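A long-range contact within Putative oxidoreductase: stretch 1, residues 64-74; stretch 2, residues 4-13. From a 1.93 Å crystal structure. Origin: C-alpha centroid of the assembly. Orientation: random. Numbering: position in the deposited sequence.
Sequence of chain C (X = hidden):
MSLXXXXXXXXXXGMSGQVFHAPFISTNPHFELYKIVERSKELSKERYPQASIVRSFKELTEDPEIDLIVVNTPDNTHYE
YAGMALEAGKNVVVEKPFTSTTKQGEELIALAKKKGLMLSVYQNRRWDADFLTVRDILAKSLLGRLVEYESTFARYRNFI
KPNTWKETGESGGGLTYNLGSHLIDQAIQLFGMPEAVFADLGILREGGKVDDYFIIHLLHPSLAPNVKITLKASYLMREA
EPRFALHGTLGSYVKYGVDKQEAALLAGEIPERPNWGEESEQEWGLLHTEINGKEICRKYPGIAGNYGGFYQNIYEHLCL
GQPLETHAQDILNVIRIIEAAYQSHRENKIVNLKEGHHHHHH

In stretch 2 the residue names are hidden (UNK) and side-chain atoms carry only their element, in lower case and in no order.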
# COMPACT_ATOMS: atom_id res chain seq x y z
N PRO C 64 -47.04 3.26 21.46
CA PRO C 64 -47.04 1.94 22.10
C PRO C 64 -47.02 0.77 21.11
O PRO C 64 -46.81 -0.37 21.52
CB PRO C 64 -48.36 1.93 22.88
CG PRO C 64 -49.25 2.80 22.08
CD PRO C 64 -48.36 3.92 21.59
N GLU C 65 -47.24 1.05 19.83
CA GLU C 65 -47.23 0.02 18.81
C GLU C 65 -45.91 -0.08 18.03
O GLU C 65 -45.77 -0.94 17.17
CB GLU C 65 -48.42 0.21 17.85
CG GLU C 65 -49.78 0.24 18.57
CD GLU C 65 -50.96 0.35 17.62
OE1 GLU C 65 -51.93 -0.41 17.81
OE2 GLU C 65 -50.93 1.18 16.69
N ILE C 66 -44.94 0.78 18.33
CA ILE C 66 -43.65 0.72 17.61
C ILE C 66 -42.68 -0.28 18.26
O ILE C 66 -42.48 -0.26 19.47
CB ILE C 66 -43.01 2.13 17.39
CG1 ILE C 66 -43.77 2.87 16.28
CG2 ILE C 66 -41.52 2.02 17.00
CD1 ILE C 66 -43.39 4.36 16.10
N ASP C 67 -42.14 -1.19 17.44
CA ASP C 67 -41.18 -2.20 17.90
C ASP C 67 -39.75 -1.69 17.77
O ASP C 67 -38.88 -2.02 18.58
CB ASP C 67 -41.32 -3.48 17.07
CG ASP C 67 -42.71 -4.10 17.16
OD1 ASP C 67 -43.15 -4.39 18.29
OD2 ASP C 67 -43.35 -4.32 16.11
N LEU C 68 -39.51 -0.91 16.72
CA LEU C 68 -38.15 -0.52 16.32
C LEU C 68 -38.06 0.94 15.89
O LEU C 68 -38.89 1.42 15.12
CB LEU C 68 -37.64 -1.42 15.18
CG LEU C 68 -36.26 -1.15 14.53
CD1 LEU C 68 -35.14 -1.46 15.50
CD2 LEU C 68 -36.09 -1.96 13.25
N ILE C 69 -37.05 1.63 16.41
CA ILE C 69 -36.76 3.00 16.02
C ILE C 69 -35.37 3.08 15.38
O ILE C 69 -34.40 2.57 15.93
CB ILE C 69 -36.89 4.00 17.20
CG1 ILE C 69 -38.36 4.12 17.63
CG2 ILE C 69 -36.36 5.40 16.82
CD1 ILE C 69 -38.57 5.00 18.86
N VAL C 70 -35.31 3.69 14.19
CA VAL C 70 -34.06 3.94 13.49
C VAL C 70 -33.64 5.38 13.75
O VAL C 70 -34.28 6.33 13.26
CB VAL C 70 -34.19 3.66 11.98
CG1 VAL C 70 -32.86 3.95 11.24
CG2 VAL C 70 -34.61 2.20 11.74
N VAL C 71 -32.57 5.54 14.53
CA VAL C 71 -32.05 6.86 14.91
C VAL C 71 -31.04 7.34 13.84
O VAL C 71 -29.88 6.92 13.81
CB VAL C 71 -31.45 6.84 16.36
CG1 VAL C 71 -30.81 8.18 16.77
CG2 VAL C 71 -32.53 6.46 17.37
N ASN C 72 -31.52 8.20 12.94
CA ASN C 72 -30.70 8.71 11.84
C ASN C 72 -30.79 10.23 11.73
O ASN C 72 -30.75 10.80 10.63
CB ASN C 72 -31.09 8.02 10.53
CG ASN C 72 -32.50 8.35 10.10
OD1 ASN C 72 -33.40 8.50 10.92
ND2 ASN C 72 -32.70 8.49 8.80
N THR C 73 -30.92 10.87 12.89
CA THR C 73 -31.03 12.32 13.04
C THR C 73 -29.62 12.96 13.04
O THR C 73 -28.63 12.23 12.95
CB THR C 73 -31.78 12.63 14.36
OG1 THR C 73 -31.30 11.76 15.39
CG2 THR C 73 -33.26 12.43 14.19
N PRO C 74 -29.52 14.32 13.10
CA PRO C 74 -28.18 14.95 13.20
C PRO C 74 -27.35 14.45 14.38
O PRO C 74 -27.90 14.11 15.43
CB PRO C 74 -28.51 16.44 13.39
CG PRO C 74 -29.81 16.61 12.71
CD PRO C 74 -30.58 15.36 13.05
N UNK C 4 -44.57 -11.02 14.15
CA UNK C 4 -44.58 -11.28 12.68
C UNK C 4 -44.07 -10.07 11.87
O UNK C 4 -43.14 -10.21 11.07
c UNK C 4 -46.05 -12.26 10.80
c UNK C 4 -47.44 -12.15 10.18
o UNK C 4 -48.24 -11.30 10.64
o UNK C 4 -47.73 -12.91 9.23
c UNK C 4 -45.99 -11.70 12.22
N UNK C 5 -44.68 -8.90 12.08
CA UNK C 5 -44.25 -7.67 11.40
C UNK C 5 -43.72 -6.62 12.38
O UNK C 5 -44.39 -6.25 13.35
c UNK C 5 -45.41 -8.00 9.18
c UNK C 5 -46.69 -7.83 8.37
c UNK C 5 -45.07 -5.66 10.03
c UNK C 5 -45.34 -7.12 10.43
N UNK C 6 -42.49 -6.17 12.13
CA UNK C 6 -41.82 -5.17 12.96
C UNK C 6 -42.28 -3.76 12.57
O UNK C 6 -41.98 -3.29 11.47
c UNK C 6 -40.27 -5.33 12.87
c UNK C 6 -38.55 -7.25 12.76
c UNK C 6 -39.88 -6.74 13.32
c UNK C 6 -39.57 -4.29 13.75
N UNK C 7 -43.02 -3.11 13.46
CA UNK C 7 -43.50 -1.75 13.20
C UNK C 7 -42.38 -0.76 13.48
O UNK C 7 -41.90 -0.66 14.60
c UNK C 7 -48.57 -1.39 13.65
c UNK C 7 -46.06 -1.56 13.35
n UNK C 7 -49.03 -0.47 12.58
c UNK C 7 -47.21 -1.02 14.21
c UNK C 7 -44.73 -1.41 14.07
N UNK C 8 -41.98 -0.03 12.44
CA UNK C 8 -40.77 0.77 12.51
C UNK C 8 -41.01 2.27 12.39
O UNK C 8 -41.78 2.72 11.52
o UNK C 8 -39.61 -1.10 11.49
c UNK C 8 -39.75 0.32 11.44
c UNK C 8 -38.37 0.97 11.67
N UNK C 9 -40.36 3.01 13.29
CA UNK C 9 -40.31 4.47 13.23
C UNK C 9 -38.95 4.96 12.74
O UNK C 9 -37.91 4.55 13.25
N UNK C 10 -38.97 5.83 11.74
CA UNK C 10 -37.75 6.40 11.16
C UNK C 10 -37.58 7.83 11.67
O UNK C 10 -38.47 8.66 11.48
c UNK C 10 -37.82 6.34 9.63
c UNK C 10 -35.33 6.01 9.18
c UNK C 10 -36.60 6.77 8.79
c UNK C 10 -36.88 6.65 7.29
N UNK C 11 -36.45 8.10 12.31
CA UNK C 11 -36.24 9.37 13.02
C UNK C 11 -36.00 10.59 12.13
O UNK C 11 -36.16 11.72 12.58
c UNK C 11 -35.11 9.24 14.04
N UNK C 12 -35.64 10.38 10.86
CA UNK C 12 -35.41 11.49 9.92
C UNK C 12 -35.59 11.09 8.46
O UNK C 12 -35.30 9.95 8.07
c UNK C 12 -34.01 12.11 10.14
N UNK C 13 -36.08 12.02 7.65
CA UNK C 13 -36.18 11.79 6.22
C UNK C 13 -35.22 12.70 5.44
O UNK C 13 -35.56 13.23 4.37
c UNK C 13 -37.63 11.93 5.74
c UNK C 13 -37.95 11.17 4.48
c UNK C 13 -38.58 9.75 2.14
c UNK C 13 -38.23 9.06 3.30
c UNK C 13 -37.91 9.77 4.46
c UNK C 13 -38.31 11.84 3.32
c UNK C 13 -38.62 11.15 2.15
O HOH W 1 -51.22 1.23 13.83

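Position 4 carries three carbons, the third bearing two oxygens, a carboxylate on an extended chain that lies out of reach of stretch 1. This is Glu4, exposed and poorly ordered, where a charged group can stay in solvent.

Position 5 has four carbons, forked at the first, with one arm two carbons long; the end leads away from stretch 1, and its contribution is slight. The fork defines Ile5.

Position 6 shows the same four-carbon fork. It is buried, and the one-carbon arm lies 3.7 Å from Leu68 CB. This is Ile6, whose CG2 makes that close apolar contact, one that suits a beta-branched residue on a strand.

Position 7 has four carbons in a row ending in nitrogen; the third carbon lies 3.3 Å from Glu65 O, and the nitrogen reaches a water that also donates to Glu65 OE2, its oxygen 2.9 Å from OE2. This is Lys7, with NZ 3.0 Å from the oxygen of that water. The long chain thus covers stretch 1 with its carbons yet keeps its charge in a polar setting.

Position 8 has one carbon carrying an oxygen and a carbon; the terminal carbon lies 4.0 Å from both Leu68 CD2 and Val70 CG2. This is the pattern of Thr8, whose OG1 donates to Ile6 O at 3.2 Å, so the hydroxyl is satisfied although buried.

Position 9 has no side-chain atom at all. An ideal CB here would sit only 3.2 Å from Ile66 CD1, a tight fit that the absent side chain avoids. This is Gly9.

Position 10 has four carbons, forked at the second, with one terminal carbon packed 3.8 Å from Val70 CG1. This is Leu10, whose CD1 extends the apolar face that holds Leu68, Val70 and Thr8.

Position 11 has a single carbon, CB, pointing toward stretch 1, 3.6 Å from Asn72 OD1 and 3.7 Å from Thr73 CG2, a close fit for a small methyl. This is Ala11.

Position 12 also has one carbon; CB points toward stretch 1 as well, 3.7 Å from Asn72 OD1, and the backbone O accepts from Asn72 ND2 at 3.1 Å. This is Ala12.

Position 13 has one carbon and then a six-carbon ring, points away from stretch 1 and makes no contact with it. The ring identifies Phe13.

The contact works as a parallel strand pairing. Leu68 N donates to Lys7 O (3.2 Å), Gly9 N to Leu68 O (2.8 Å), Val70 N to Gly9 O (2.9 Å) and Ala11 N to Val70 O (3.0 Å), so the bonds alternate in direction. Asp67 secures the start, OD2 accepting from Lys7 N at 2.9 Å, and Asn72 ties the far end to Ala12.

Stretch 2 (4-13) EIIKTGLAAF
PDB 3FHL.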